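Local structure of RNA-induced transcriptional silencing complex protein tas3 (Schizosaccharomyces pombe, 3D1B) at residues 25-30 and 61-66; 89-94 and 114-119; 32-37 and 57-62. The protein serves as a core subunit, with adaptor activity, of the RNA-induced transcriptional silencing complex, which supports RNAi-dependent heterochromatin formation and accurate chromosome segregation. All blocks are in the same frame, centred on the assembly; numbering follows the deposited sequence.

Interaction 1. Residues 25-30 and 61-66; sequences LSFFQT and SASEKF
The ring of Phe27 meets the segment 61-66 with its outer carbons, and three groups gather there. The carbonyl oxygen of Lys65 lies near the ring plane, at the edge, 3.4 Å from Phe27 CE1. Ser63 CB approaches the ring obliquely, 3.4 Å from Phe27 CZ. Phe66 CB is also oblique to it, at 3.9 Å from Phe27 CE1. The two phenyl side chains cross obliquely, and Phe66 CD2 stands 4.0 Å from Phe27 CE1, while the edge of the Phe66 ring takes Ser63 O in its plane. With CG anti to the backbone N (chi1 -178°), the Phe27 side chain extends across to 61-66 although its CB does not point there.

Within this all-helical C-terminal motif of Tas3 the contact joins the short, weakly bonded helix 26-29 to the irregular chain that follows helix 52-60. Ile115 of helix 109-122 and Ile98 of helix 89-105 also pack on Phe27, which places its ring among several helices. Ser63 OG is hydrogen-bonded to Phe60 O, and both the CB and the OG of Ser63 lie against Phe27 CZ.

At the more exposed side a water molecule joins the segments. It donates a hydrogen bond to Lys65 O, at 2.9 Å from the water oxygen, and is hydrogen-bonded to Thr30 OG1, 2.6 Å away.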
loop_
_atom_site.group_PDB
_atom_site.type_symbol
_atom_site.label_atom_id
_atom_site.label_comp_id
_atom_site.label_asym_id
_atom_site.label_seq_id
_atom_site.Cartn_x
_atom_site.Cartn_y
_atom_site.Cartn_z
ATOM N N LEU A 25 -3.536 -5.640 19.177
ATOM C CA LEU A 25 -4.324 -4.410 19.267
ATOM C C LEU A 25 -5.758 -4.764 19.620
ATOM O O LEU A 25 -6.333 -5.677 19.038
ATOM C CB LEU A 25 -4.308 -3.664 17.931
ATOM C CG LEU A 25 -2.981 -3.001 17.575
ATOM C CD1 LEU A 25 -3.019 -2.520 16.131
ATOM C CD2 LEU A 25 -2.721 -1.844 18.531
ATOM N N SER A 26 -6.336 -4.032 20.566
ATOM C CA SER A 26 -7.708 -4.290 20.977
ATOM C C SER A 26 -8.651 -4.193 19.785
ATOM O O SER A 26 -9.600 -4.972 19.658
ATOM C CB SER A 26 -8.128 -3.293 22.058
ATOM O OG SER A 26 -7.309 -3.435 23.208
ATOM N N PHE A 27 -8.381 -3.232 18.908
ATOM C CA PHE A 27 -9.198 -3.025 17.720
ATOM C C PHE A 27 -9.192 -4.265 16.830
ATOM O O PHE A 27 -10.209 -4.628 16.241
ATOM C CB PHE A 27 -8.675 -1.803 16.956
ATOM C CG PHE A 27 -9.466 -1.453 15.726
ATOM C CD1 PHE A 27 -10.838 -1.222 15.798
ATOM C CD2 PHE A 27 -8.826 -1.328 14.494
ATOM C CE1 PHE A 27 -11.566 -0.869 14.658
ATOM C CE2 PHE A 27 -9.542 -0.976 13.347
ATOM C CZ PHE A 27 -10.916 -0.747 13.433
ATOM N N PHE A 28 -8.039 -4.916 16.726
ATOM C CA PHE A 28 -7.925 -6.118 15.915
ATOM C C PHE A 28 -8.693 -7.252 16.594
ATOM O O PHE A 28 -9.448 -7.981 15.950
ATOM C CB PHE A 28 -6.453 -6.521 15.780
ATOM C CG PHE A 28 -6.233 -7.762 14.960
ATOM C CD1 PHE A 28 -6.034 -7.682 13.582
ATOM C CD2 PHE A 28 -6.218 -9.015 15.567
ATOM C CE1 PHE A 28 -5.819 -8.837 12.818
ATOM C CE2 PHE A 28 -6.005 -10.174 14.815
ATOM C CZ PHE A 28 -5.803 -10.087 13.439
ATOM N N GLN A 29 -8.507 -7.374 17.903
ATOM C CA GLN A 29 -9.140 -8.443 18.673
ATOM C C GLN A 29 -10.645 -8.315 18.875
ATOM O O GLN A 29 -11.276 -9.246 19.371
ATOM C CB GLN A 29 -8.440 -8.593 20.029
ATOM C CG GLN A 29 -6.944 -8.828 19.899
ATOM C CD GLN A 29 -6.302 -9.345 21.173
ATOM O OE1 GLN A 29 -6.807 -9.120 22.268
ATOM N NE2 GLN A 29 -5.168 -10.026 21.032
ATOM N N THR A 30 -11.221 -7.168 18.521
ATOM C CA THR A 30 -12.665 -7.001 18.642
ATOM C C THR A 30 -13.315 -7.113 17.266
ATOM O O THR A 30 -14.536 -7.057 17.143
ATOM C CB THR A 30 -13.053 -5.643 19.284
ATOM O OG1 THR A 30 -12.450 -4.566 18.561
ATOM C CG2 THR A 30 -12.606 -5.596 20.729
ATOM N N SER A 61 -9.066 -2.370 6.584
ATOM C CA SER A 61 -10.150 -2.046 5.657
ATOM C C SER A 61 -11.313 -3.014 5.840
ATOM O O SER A 61 -12.429 -2.753 5.383
ATOM C CB SER A 61 -9.667 -2.103 4.200
ATOM O OG SER A 61 -9.533 -3.443 3.742
ATOM N N ALA A 62 -11.045 -4.126 6.521
ATOM C CA ALA A 62 -12.062 -5.144 6.764
ATOM C C ALA A 62 -12.786 -4.955 8.091
ATOM O O ALA A 62 -13.739 -5.679 8.381
ATOM C CB ALA A 62 -11.434 -6.535 6.723
ATOM N N SER A 63 -12.343 -3.989 8.891
ATOM C CA SER A 63 -12.963 -3.742 10.190
ATOM C C SER A 63 -14.412 -3.318 10.015
ATOM O O SER A 63 -14.757 -2.630 9.058
ATOM C CB SER A 63 -12.195 -2.662 10.957
ATOM O OG SER A 63 -12.191 -1.438 10.248
ATOM N N GLU A 64 -15.260 -3.731 10.951
ATOM C CA GLU A 64 -16.680 -3.410 10.889
ATOM C C GLU A 64 -17.144 -2.749 12.181
ATOM O O GLU A 64 -18.153 -2.045 12.200
ATOM C CB GLU A 64 -17.492 -4.693 10.678
ATOM C CG GLU A 64 -16.967 -5.598 9.575
ATOM C CD GLU A 64 -17.630 -6.965 9.571
ATOM O OE1 GLU A 64 -17.829 -7.534 10.667
ATOM O OE2 GLU A 64 -17.939 -7.480 8.475
ATOM N N LYS A 65 -16.395 -2.968 13.255
ATOM C CA LYS A 65 -16.773 -2.438 14.556
ATOM C C LYS A 65 -15.942 -1.290 15.106
ATOM O O LYS A 65 -14.786 -1.470 15.477
ATOM C CB LYS A 65 -16.790 -3.582 15.575
ATOM C CG LYS A 65 -17.688 -4.740 15.162
ATOM C CD LYS A 65 -18.163 -5.533 16.370
ATOM C CE LYS A 65 -17.218 -6.662 16.715
ATOM N NZ LYS A 65 -17.078 -6.850 18.188
ATOM N N PHE A 66 -16.554 -0.111 15.170
ATOM C CA PHE A 66 -15.894 1.072 15.704
ATOM C C PHE A 66 -16.834 2.268 15.788
ATOM O O PHE A 66 -17.794 2.376 15.022
ATOM C CB PHE A 66 -14.661 1.435 14.859
ATOM C CG PHE A 66 -14.939 1.572 13.386
ATOM C CD1 PHE A 66 -15.423 2.762 12.855
ATOM C CD2 PHE A 66 -14.690 0.509 12.524
ATOM C CE1 PHE A 66 -15.648 2.890 11.479
ATOM C CE2 PHE A 66 -14.911 0.627 11.150
ATOM C CZ PHE A 66 -15.390 1.820 10.626
HETATM O O HOH W 1 -13.531 -2.226 17.985
#

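Interaction 2. Residues 89-94 and 114-119; sequences PFAKAV and QILKEA
Ala91 and Ala119 bring together the two arms of an antiparallel helical hairpin, helices 89-105 and 109-122. The short segments run at 162° to each other, with their axes 8.7 Å apart at closest approach. The CA atoms of Ala91 and Ala119 come within 5.0 Å, consistent with the single methyl that each residue places in the interface.

Ala119 CB is the central group. It lies 3.7 Å from Phe90 CE2, 4.0 Å from Ala91 CA and 4.1 Å from Val94 CB, so one methyl reaches three residues of the other helix. With CG anti to the backbone N (chi1 172°), the side chain of Phe90 extends toward Ala119, whose O lies in the ring plane, at the edge. One face of this ring carries Val94 CG2, offset toward the rim.

Both segments belong to the Tas3 C-terminal helical region, and the six touching residues are all buried. Trp21 meets Phe90 edge-to-face from helix 14-23, while Leu56 of helix 52-60 packs on Val94. The carboxylate of Glu123 accepts hydrogen bonds from the backbone N atoms of Phe90 and Ala91, at the start of helix 89-105.

On one flank Leu116 CD1 is pressed to 3.1 Å from Ala91 O, a tight approach. On another, Val94 and Ile115 cross at about a right angle, with Val94 CG1 touching Ile115 CG2 at 3.9 Å.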
loop_
_atom_site.group_PDB
_atom_site.type_symbol
_atom_site.label_atom_id
_atom_site.label_comp_id
_atom_site.label_asym_id
_atom_site.label_seq_id
_atom_site.Cartn_x
_atom_site.Cartn_y
_atom_site.Cartn_z
ATOM N N PRO A 89 8.022 3.618 14.248
ATOM C CA PRO A 89 7.646 2.861 13.045
ATOM C C PRO A 89 6.307 2.130 12.971
ATOM O O PRO A 89 5.469 2.434 12.114
ATOM C CB PRO A 89 8.827 1.916 12.854
ATOM C CG PRO A 89 9.972 2.739 13.349
ATOM C CD PRO A 89 9.417 3.307 14.625
ATOM N N PHE A 90 6.123 1.139 13.836
ATOM C CA PHE A 90 4.886 0.366 13.852
ATOM C C PHE A 90 3.695 1.255 14.181
ATOM O O PHE A 90 2.660 1.193 13.514
ATOM C CB PHE A 90 4.986 -0.754 14.891
ATOM C CG PHE A 90 3.695 -1.493 15.119
ATOM C CD1 PHE A 90 3.238 -2.434 14.193
ATOM C CD2 PHE A 90 2.942 -1.256 16.264
ATOM C CE1 PHE A 90 2.050 -3.130 14.410
ATOM C CE2 PHE A 90 1.755 -1.943 16.492
ATOM C CZ PHE A 90 1.305 -2.886 15.561
ATOM N N ALA A 91 3.843 2.078 15.212
ATOM C CA ALA A 91 2.767 2.969 15.627
ATOM C C ALA A 91 2.392 3.930 14.506
ATOM O O ALA A 91 1.211 4.167 14.257
ATOM C CB ALA A 91 3.178 3.747 16.872
ATOM N N LYS A 92 3.394 4.484 13.830
ATOM C CA LYS A 92 3.127 5.422 12.740
ATOM C C LYS A 92 2.354 4.749 11.610
ATOM O O LYS A 92 1.435 5.336 11.036
ATOM C CB LYS A 92 4.436 6.003 12.191
ATOM C CG LYS A 92 4.209 7.024 11.080
ATOM C CD LYS A 92 5.511 7.625 10.556
ATOM C CE LYS A 92 6.214 8.465 11.609
ATOM N NZ LYS A 92 7.429 9.135 11.033
ATOM N N ALA A 93 2.731 3.516 11.282
ATOM C CA ALA A 93 2.053 2.787 10.217
ATOM C C ALA A 93 0.616 2.465 10.618
ATOM O O ALA A 93 -0.293 2.494 9.786
ATOM C CB ALA A 93 2.814 1.506 9.887
ATOM N N VAL A 94 0.417 2.125 11.888
ATOM C CA VAL A 94 -0.925 1.836 12.389
ATOM C C VAL A 94 -1.748 3.118 12.321
ATOM O O VAL A 94 -2.884 3.113 11.854
ATOM C CB VAL A 94 -0.883 1.345 13.850
ATOM C CG1 VAL A 94 -2.294 1.310 14.436
ATOM C CG2 VAL A 94 -0.249 -0.032 13.905
ATOM N N GLN A 114 -6.809 6.366 20.532
ATOM C CA GLN A 114 -6.656 5.277 21.491
ATOM C C GLN A 114 -5.890 4.120 20.846
ATOM O O GLN A 114 -4.984 3.548 21.453
ATOM C CB GLN A 114 -8.021 4.784 21.973
ATOM C CG GLN A 114 -8.796 5.801 22.786
ATOM C CD GLN A 114 -10.183 5.305 23.150
ATOM O OE1 GLN A 114 -10.330 4.299 23.847
ATOM N NE2 GLN A 114 -11.207 6.005 22.677
ATOM N N ILE A 115 -6.255 3.776 19.615
ATOM C CA ILE A 115 -5.585 2.689 18.906
ATOM C C ILE A 115 -4.102 3.024 18.733
ATOM O O ILE A 115 -3.228 2.181 18.957
ATOM C CB ILE A 115 -6.217 2.463 17.514
ATOM C CG1 ILE A 115 -7.691 2.074 17.663
ATOM C CG2 ILE A 115 -5.466 1.366 16.773
ATOM C CD1 ILE A 115 -8.425 1.937 16.347
ATOM N N LEU A 116 -3.817 4.261 18.342
ATOM C CA LEU A 116 -2.439 4.685 18.139
ATOM C C LEU A 116 -1.648 4.608 19.441
ATOM O O LEU A 116 -0.499 4.167 19.454
ATOM C CB LEU A 116 -2.395 6.120 17.594
ATOM C CG LEU A 116 -0.982 6.703 17.461
ATOM C CD1 LEU A 116 -0.194 5.940 16.408
ATOM C CD2 LEU A 116 -1.070 8.179 17.091
ATOM N N LYS A 117 -2.270 5.035 20.533
ATOM C CA LYS A 117 -1.611 5.015 21.832
ATOM C C LYS A 117 -1.280 3.581 22.232
ATOM O O LYS A 117 -0.222 3.312 22.804
ATOM C CB LYS A 117 -2.508 5.656 22.893
ATOM C CG LYS A 117 -1.849 5.768 24.259
ATOM C CD LYS A 117 -0.675 6.738 24.234
ATOM C CE LYS A 117 0.391 6.338 25.244
ATOM N NZ LYS A 117 -0.181 6.104 26.600
ATOM N N GLU A 118 -2.184 2.660 21.921
ATOM C CA GLU A 118 -1.975 1.257 22.251
ATOM C C GLU A 118 -0.823 0.706 21.415
ATOM O O GLU A 118 0.032 -0.027 21.919
ATOM C CB GLU A 118 -3.255 0.471 21.973
ATOM C CG GLU A 118 -3.393 -0.804 22.760
ATOM C CD GLU A 118 -4.740 -1.460 22.536
ATOM O OE1 GLU A 118 -4.969 -1.970 21.425
ATOM O OE2 GLU A 118 -5.574 -1.455 23.467
ATOM N N ALA A 119 -0.794 1.068 20.136
ATOM C CA ALA A 119 0.261 0.603 19.244
ATOM C C ALA A 119 1.621 1.104 19.713
ATOM O O ALA A 119 2.614 0.373 19.669
ATOM C CB ALA A 119 -0.005 1.080 17.817
#

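Interaction 3. Residues 32-37 and 57-62; sequences SSCAEA and QLVFSA
Ser33 reaches across to Ala62 from the first turn of helix 32-46, in a contact between two consecutive helices of the all-alpha motif, the partner being the C-terminal part of helix 52-60 and the chain up to Ala62. Starting at its root, Ser33 CB already lies 3.3 Å from Ala62 O. One bond further, Ser33 OG occupies the crowded position between the backbone N and the carbonyl carbon (chi1 59°) and donates a short hydrogen bond of 2.7 Å to Ala62 O. The C=O...OG angle is 129°, and the donor stands above the carbonyl plane, 43° out of it. Glu64, in the following loop, also packs on Ser33. An alanine here would keep the CB contact but would probably leave Ala62 O without the hydroxyl donor that ties the chain at Ala62 to helix 32-46.

Next to this polar link the packing is mostly apolar, around the closest pair of CA atoms, those of Cys34 and Val59 at 5.4 Å. Cys34 CB touches Val59 CG1 at 3.9 Å, and the same methyl, Val59 CG1, lies 3.6 Å from Cys34 O. Phe28 of helix 26-29 packs on both Cys34 and Val59. A turn further along helix 32-46, Ala37 CB meets Ala62 CB methyl to methyl. Leu74 of the second subunit packs on both of these alanines, and Gln57 NE2 is hydrogen-bonded to Thr103 O of that same neighbouring subunit, so the helix pair also borders the dimer interface. Ser61 OG turns back on its own segment and donates to Leu58 O at 2.6 Å.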
loop_
_atom_site.group_PDB
_atom_site.type_symbol
_atom_site.label_atom_id
_atom_site.label_comp_id
_atom_site.label_asym_id
_atom_site.label_seq_id
_atom_site.Cartn_x
_atom_site.Cartn_y
_atom_site.Cartn_z
ATOM N N SER A 32 -13.399 -9.752 14.370
ATOM C CA SER A 32 -13.074 -11.055 13.802
ATOM C C SER A 32 -12.818 -10.922 12.307
ATOM O O SER A 32 -12.070 -11.707 11.728
ATOM C CB SER A 32 -14.213 -12.047 14.038
ATOM O OG SER A 32 -15.377 -11.651 13.339
ATOM N N SER A 33 -13.446 -9.928 11.685
ATOM C CA SER A 33 -13.271 -9.697 10.255
ATOM C C SER A 33 -11.823 -9.319 9.958
ATOM O O SER A 33 -11.309 -9.614 8.883
ATOM C CB SER A 33 -14.213 -8.589 9.766
ATOM O OG SER A 33 -13.984 -7.374 10.455
ATOM N N CYS A 34 -11.167 -8.664 10.911
ATOM C CA CYS A 34 -9.768 -8.292 10.729
ATOM C C CYS A 34 -8.897 -9.539 10.833
ATOM O O CYS A 34 -7.935 -9.696 10.090
ATOM C CB CYS A 34 -9.331 -7.269 11.779
ATOM S SG CYS A 34 -9.965 -5.601 11.477
ATOM N N ALA A 35 -9.231 -10.426 11.767
ATOM C CA ALA A 35 -8.465 -11.656 11.930
ATOM C C ALA A 35 -8.605 -12.491 10.660
ATOM O O ALA A 35 -7.630 -13.059 10.159
ATOM C CB ALA A 35 -8.978 -12.438 13.147
ATOM N N GLU A 36 -9.827 -12.551 10.137
ATOM C CA GLU A 36 -10.108 -13.299 8.922
ATOM C C GLU A 36 -9.349 -12.708 7.737
ATOM O O GLU A 36 -8.843 -13.436 6.884
ATOM C CB GLU A 36 -11.614 -13.289 8.646
ATOM C CG GLU A 36 -12.404 -14.229 9.551
ATOM C CD GLU A 36 -13.800 -13.721 9.866
ATOM O OE1 GLU A 36 -14.482 -13.223 8.945
ATOM O OE2 GLU A 36 -14.220 -13.831 11.040
ATOM N N ALA A 37 -9.273 -11.381 7.692
ATOM C CA ALA A 37 -8.577 -10.688 6.612
ATOM C C ALA A 37 -7.076 -10.973 6.654
ATOM O O ALA A 37 -6.443 -11.196 5.619
ATOM C CB ALA A 37 -8.833 -9.187 6.720
ATOM N N GLN A 57 -3.088 -1.696 6.096
ATOM C CA GLN A 57 -4.162 -1.025 5.385
ATOM C C GLN A 57 -5.239 -2.012 4.938
ATOM O O GLN A 57 -6.431 -1.747 5.084
ATOM C CB GLN A 57 -3.602 -0.263 4.176
ATOM C CG GLN A 57 -4.541 0.812 3.649
ATOM C CD GLN A 57 -3.881 1.705 2.609
ATOM O OE1 GLN A 57 -2.671 1.919 2.642
ATOM N NE2 GLN A 57 -4.676 2.242 1.695
ATOM N N LEU A 58 -4.821 -3.157 4.407
ATOM C CA LEU A 58 -5.767 -4.159 3.941
ATOM C C LEU A 58 -6.574 -4.752 5.085
ATOM O O LEU A 58 -7.801 -4.863 5.001
ATOM C CB LEU A 58 -5.027 -5.270 3.188
ATOM C CG LEU A 58 -4.454 -4.795 1.851
ATOM C CD1 LEU A 58 -3.608 -5.891 1.222
ATOM C CD2 LEU A 58 -5.605 -4.410 0.927
ATOM N N VAL A 59 -5.881 -5.119 6.156
ATOM C CA VAL A 59 -6.537 -5.711 7.310
ATOM C C VAL A 59 -7.537 -4.763 7.959
ATOM O O VAL A 59 -8.672 -5.149 8.250
ATOM C CB VAL A 59 -5.497 -6.161 8.352
ATOM C CG1 VAL A 59 -6.187 -6.536 9.653
ATOM C CG2 VAL A 59 -4.719 -7.356 7.810
ATOM N N PHE A 60 -7.137 -3.518 8.180
ATOM C CA PHE A 60 -8.060 -2.578 8.800
ATOM C C PHE A 60 -9.234 -2.215 7.895
ATOM O O PHE A 60 -10.296 -1.817 8.381
ATOM C CB PHE A 60 -7.320 -1.314 9.254
ATOM C CG PHE A 60 -6.387 -1.544 10.410
ATOM C CD1 PHE A 60 -6.692 -2.483 11.390
ATOM C CD2 PHE A 60 -5.221 -0.801 10.539
ATOM C CE1 PHE A 60 -5.845 -2.679 12.483
ATOM C CE2 PHE A 60 -4.371 -0.990 11.632
ATOM C CZ PHE A 60 -4.687 -1.932 12.601
ATOM N N SER A 61 -9.066 -2.370 6.584
ATOM C CA SER A 61 -10.150 -2.046 5.657
ATOM C C SER A 61 -11.313 -3.014 5.840
ATOM O O SER A 61 -12.429 -2.753 5.383
ATOM C CB SER A 61 -9.667 -2.103 4.200
ATOM O OG SER A 61 -9.533 -3.443 3.742
ATOM N N ALA A 62 -11.045 -4.126 6.521
ATOM C CA ALA A 62 -12.062 -5.144 6.764
ATOM C C ALA A 62 -12.786 -4.955 8.091
ATOM O O ALA A 62 -13.739 -5.679 8.381
ATOM C CB ALA A 62 -11.434 -6.535 6.723
#

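After helix 14-23 the chain passes through 25-30, then 32-37. Helix 52-60 returns to 32-37, so interaction 3 closes a loop that holds most of helix 32-46. Interaction 1 closes on the overlapping segment 61-66, so interaction 3 nests inside it; the two share Ser61 and Ala62, and Phe28 and Ser63 of interaction 1 pack on Cys34 of interaction 3. Interaction 2 follows in series, its hairpin opening at 89-94 and closing at 114-119, so no contact crosses another along the chain. In space the later hairpin comes back to the earlier part: Glu118 OE1 probably hydrogen-bonds Ser26 N, Ile115 packs on Phe27, and Val94 touches Phe60.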